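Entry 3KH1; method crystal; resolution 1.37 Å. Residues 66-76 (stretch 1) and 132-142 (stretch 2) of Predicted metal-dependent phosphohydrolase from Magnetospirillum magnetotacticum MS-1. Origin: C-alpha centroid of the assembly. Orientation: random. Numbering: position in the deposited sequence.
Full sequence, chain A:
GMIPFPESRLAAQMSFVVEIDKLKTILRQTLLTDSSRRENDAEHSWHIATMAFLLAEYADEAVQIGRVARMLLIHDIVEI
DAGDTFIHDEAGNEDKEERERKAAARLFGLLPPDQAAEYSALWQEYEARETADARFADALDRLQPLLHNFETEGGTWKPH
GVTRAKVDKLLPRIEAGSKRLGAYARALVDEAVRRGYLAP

Stretch 1 66-76: GRVARMLLIHD
Stretch 2, residues 132-142: ADARFADALDR

Stretch 1 is helical from Gly66, continuing a helix begun earlier in the chain, and Asp76 lies in a loop; stretch 2 is helical throughout and its helix continues beyond it. Values of phi/psi are mostly near -62/-42, departing at Ile74 (-103/-7), Asp76 (-107/7) and Arg142 (-82/-27), with i to i+4 bonds such as Leu72 N to Val68 O (2.9 Å) and Ala137 N to Asp133 O (2.9 Å). The helix axes approach to 9.3 Å, with N-to-C directions 58° apart (signed crossing -58°). The backbones are nearest where Val68 CA lies 5.6 Å from Asp133 CA, and the contact buries 459 Å² in total.

Along the second helix, Asp133 comes first. Its CB points toward the partner, and chi1 -73° (m) with chi2 -10° brings OD2 to 2.8 Å from Arg67 NH1, near the guanidinium plane; the N-H...O angle of 151° supports a hydrogen-bonded salt bridge. The CA-to-CB bond of Arg67 points sideways to the second helix, and the extended t,t,t chain (chi4 -79°) brings its end nearer. Val68 (chi1 168°, t) packs CG2 3.8 Å from Asp133 CB.

Ala134 points away overall, yet selenomethionine Met71 (t,t,m) sets SE 3.7 Å from Ala134 CA, a proximity suited to a small residue. Phe136 (chi1 t, chi2 65°) borders the apolar patch, its CD2 4.1 Å from Val68 CG1.

Ala137 is the apolar centre. Directed toward the first helix, its CB lies 3.7 Å from Met71 SE, 3.9 Å from Leu72 CD2 and 4.1 Å from Val68 CG1; the short methyl lets three larger side chains converge on it. One turn on, Leu140 (m,t) extends this patch, CD1 lying 4.1 Å from CD1 of Leu72 (m,t).

Asp141 (chi1 -170°, t; chi2 64°) ends the contact with polar chemistry. Water 1 lies 2.9 Å from Asp141 OD1 and 2.7 Å from His75 NE2, hydrogen-bonding distance from each, and so bridges the stretches. His75 (chi1 86°, chi2 -77°) is oriented by ND1 donating to Leu72 O at 2.7 Å and 175°.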

# COMPACT_ATOMS: atom_id res chain seq x y z
N GLY A 66 -11.93 2.98 -6.83
CA GLY A 66 -10.78 3.83 -6.55
C GLY A 66 -10.88 4.51 -5.20
O GLY A 66 -9.88 4.71 -4.50
N ARG A 67 -12.11 4.87 -4.83
CA ARG A 67 -12.36 5.46 -3.53
C ARG A 67 -12.19 4.44 -2.41
O ARG A 67 -11.62 4.77 -1.36
CB ARG A 67 -13.73 6.12 -3.52
CG ARG A 67 -14.05 6.88 -2.26
CD ARG A 67 -15.28 7.79 -2.45
NE ARG A 67 -15.52 8.67 -1.31
CZ ARG A 67 -16.10 8.27 -0.19
NH1 ARG A 67 -16.49 7.00 -0.06
NH2 ARG A 67 -16.26 9.15 0.77
N VAL A 68 -12.67 3.23 -2.63
CA VAL A 68 -12.39 2.12 -1.70
C VAL A 68 -10.88 1.95 -1.51
O VAL A 68 -10.39 1.80 -0.38
CB VAL A 68 -13.05 0.81 -2.18
CG1 VAL A 68 -12.53 -0.41 -1.38
CG2 VAL A 68 -14.60 0.94 -2.04
N ALA A 69 -10.12 1.98 -2.62
CA ALA A 69 -8.68 1.83 -2.55
C ALA A 69 -8.09 2.94 -1.70
O ALA A 69 -7.26 2.67 -0.83
CB ALA A 69 -8.04 1.80 -3.95
N ARG A 70 -8.48 4.17 -1.96
CA ARG A 70 -7.94 5.32 -1.19
C ARG A 70 -8.26 5.18 0.29
O ARG A 70 -7.40 5.34 1.16
CB ARG A 70 -8.50 6.63 -1.74
CG ARG A 70 -8.06 7.86 -1.02
CD ARG A 70 -8.48 9.13 -1.64
NE ARG A 70 -9.92 9.38 -1.64
CZ ARG A 70 -10.72 9.29 -2.70
NH1 ARG A 70 -10.33 8.66 -3.80
NH2 ARG A 70 -11.97 9.73 -2.63
N MSE A 71 -9.49 4.80 0.58
CA MSE A 71 -9.94 4.60 1.94
C MSE A 71 -9.10 3.53 2.64
O MSE A 71 -8.64 3.70 3.77
CB MSE A 71 -11.43 4.19 1.92
CG MSE A 71 -12.04 3.90 3.27
SE MSE A 71 -13.86 3.23 3.09
CE MSE A 71 -14.74 4.92 2.73
N LEU A 72 -8.85 2.42 1.96
CA LEU A 72 -8.02 1.37 2.53
C LEU A 72 -6.58 1.83 2.71
O LEU A 72 -5.93 1.46 3.70
CB LEU A 72 -8.08 0.11 1.67
CG LEU A 72 -9.43 -0.65 1.77
CD1 LEU A 72 -9.50 -1.70 0.65
CD2 LEU A 72 -9.57 -1.25 3.12
N LEU A 73 -6.04 2.58 1.78
CA LEU A 73 -4.66 3.05 1.91
C LEU A 73 -4.51 3.92 3.17
O LEU A 73 -3.46 3.92 3.80
CB LEU A 73 -4.21 3.84 0.71
CG LEU A 73 -4.09 2.99 -0.58
CD1 LEU A 73 -3.86 3.92 -1.78
CD2 LEU A 73 -2.91 1.98 -0.47
N ILE A 74 -5.56 4.64 3.57
CA ILE A 74 -5.43 5.56 4.71
C ILE A 74 -6.05 5.03 6.01
O ILE A 74 -5.91 5.68 7.05
CB ILE A 74 -5.93 6.99 4.38
CG1 ILE A 74 -7.42 7.06 4.05
CG2 ILE A 74 -5.12 7.53 3.23
CD1 ILE A 74 -8.38 7.09 5.27
N HIS A 75 -6.75 3.89 5.97
CA HIS A 75 -7.59 3.47 7.08
C HIS A 75 -6.87 3.20 8.39
O HIS A 75 -7.51 3.28 9.42
CB HIS A 75 -8.49 2.23 6.71
CG HIS A 75 -7.81 0.91 6.90
ND1 HIS A 75 -6.86 0.40 6.02
CD2 HIS A 75 -7.90 0.02 7.92
CE1 HIS A 75 -6.41 -0.76 6.50
NE2 HIS A 75 -7.05 -1.02 7.64
N ASP A 76 -5.59 2.85 8.31
CA ASP A 76 -4.79 2.59 9.49
C ASP A 76 -3.78 3.67 9.84
O ASP A 76 -3.02 3.52 10.80
CB ASP A 76 -4.08 1.23 9.40
CG ASP A 76 -4.91 0.09 9.95
OD1 ASP A 76 -5.87 0.35 10.72
OD2 ASP A 76 -4.51 -1.06 9.66
N ALA A 132 -21.74 2.17 1.16
CA ALA A 132 -21.39 1.09 0.24
C ALA A 132 -19.88 0.93 0.16
O ALA A 132 -19.37 -0.19 0.23
CB ALA A 132 -22.01 1.33 -1.19
N ASP A 133 -19.16 2.03 -0.02
CA ASP A 133 -17.72 1.94 -0.10
C ASP A 133 -17.11 1.35 1.18
O ASP A 133 -16.19 0.54 1.13
CB ASP A 133 -17.10 3.33 -0.38
CG ASP A 133 -17.31 3.81 -1.83
OD1 ASP A 133 -17.76 3.05 -2.72
OD2 ASP A 133 -17.00 5.01 -1.99
N ALA A 134 -17.58 1.82 2.35
CA ALA A 134 -17.03 1.35 3.61
C ALA A 134 -17.32 -0.13 3.84
O ALA A 134 -16.47 -0.82 4.39
CB ALA A 134 -17.56 2.22 4.79
N ARG A 135 -18.49 -0.61 3.44
CA ARG A 135 -18.82 -2.01 3.60
C ARG A 135 -17.92 -2.90 2.74
O ARG A 135 -17.47 -3.96 3.19
CB ARG A 135 -20.29 -2.33 3.32
CG ARG A 135 -21.21 -1.87 4.44
CD ARG A 135 -22.64 -2.27 4.23
NE ARG A 135 -23.33 -1.22 3.52
CZ ARG A 135 -23.69 -1.25 2.25
NH1 ARG A 135 -23.40 -2.28 1.44
NH2 ARG A 135 -24.34 -0.18 1.76
N PHE A 136 -17.64 -2.48 1.51
CA PHE A 136 -16.77 -3.29 0.65
C PHE A 136 -15.33 -3.24 1.19
O PHE A 136 -14.67 -4.24 1.28
CB PHE A 136 -16.88 -2.86 -0.80
CG PHE A 136 -16.23 -3.82 -1.74
CD1 PHE A 136 -16.71 -5.11 -1.89
CD2 PHE A 136 -15.12 -3.42 -2.51
CE1 PHE A 136 -16.07 -5.97 -2.74
CE2 PHE A 136 -14.49 -4.31 -3.39
CZ PHE A 136 -14.98 -5.56 -3.50
N ALA A 137 -14.88 -2.04 1.59
CA ALA A 137 -13.55 -1.90 2.20
C ALA A 137 -13.40 -2.80 3.43
O ALA A 137 -12.41 -3.54 3.58
CB ALA A 137 -13.33 -0.43 2.61
N ASP A 138 -14.39 -2.76 4.32
CA ASP A 138 -14.34 -3.53 5.55
C ASP A 138 -14.38 -5.04 5.26
O ASP A 138 -13.68 -5.83 5.91
CB ASP A 138 -15.51 -3.15 6.47
CG ASP A 138 -15.40 -3.77 7.85
OD1 ASP A 138 -14.45 -3.42 8.58
OD2 ASP A 138 -16.32 -4.55 8.21
N ALA A 139 -15.16 -5.45 4.26
CA ALA A 139 -15.24 -6.87 3.90
C ALA A 139 -13.88 -7.39 3.44
O ALA A 139 -13.44 -8.47 3.85
CB ALA A 139 -16.29 -7.01 2.80
N LEU A 140 -13.17 -6.59 2.65
CA LEU A 140 -11.87 -7.01 2.16
C LEU A 140 -10.87 -7.08 3.29
O LEU A 140 -10.05 -7.99 3.41
CB LEU A 140 -11.36 -6.06 1.12
CG LEU A 140 -12.18 -5.99 -0.15
CD1 LEU A 140 -11.77 -4.75 -0.96
CD2 LEU A 140 -11.98 -7.26 -0.95
N ASP A 141 -10.93 -6.10 4.17
CA ASP A 141 -10.05 -6.04 5.32
C ASP A 141 -10.25 -7.21 6.28
O ASP A 141 -9.30 -7.69 6.92
CB ASP A 141 -10.22 -4.75 6.09
CG ASP A 141 -9.17 -4.57 7.11
OD1 ASP A 141 -7.99 -4.46 6.71
OD2 ASP A 141 -9.54 -4.51 8.28
N ARG A 142 -11.50 -7.68 6.39
CA ARG A 142 -11.81 -8.81 7.26
C ARG A 142 -11.50 -10.14 6.58
O ARG A 142 -11.22 -11.15 7.24
CB ARG A 142 -13.28 -8.76 7.66
CG ARG A 142 -13.63 -7.60 8.58
CD ARG A 142 -13.55 -7.96 10.01
NE ARG A 142 -12.32 -8.59 10.49
CZ ARG A 142 -11.21 -7.95 10.89
NH1 ARG A 142 -11.13 -6.61 10.94
NH2 ARG A 142 -10.16 -8.66 11.33
O HOH W 1 -6.91 -3.21 9.14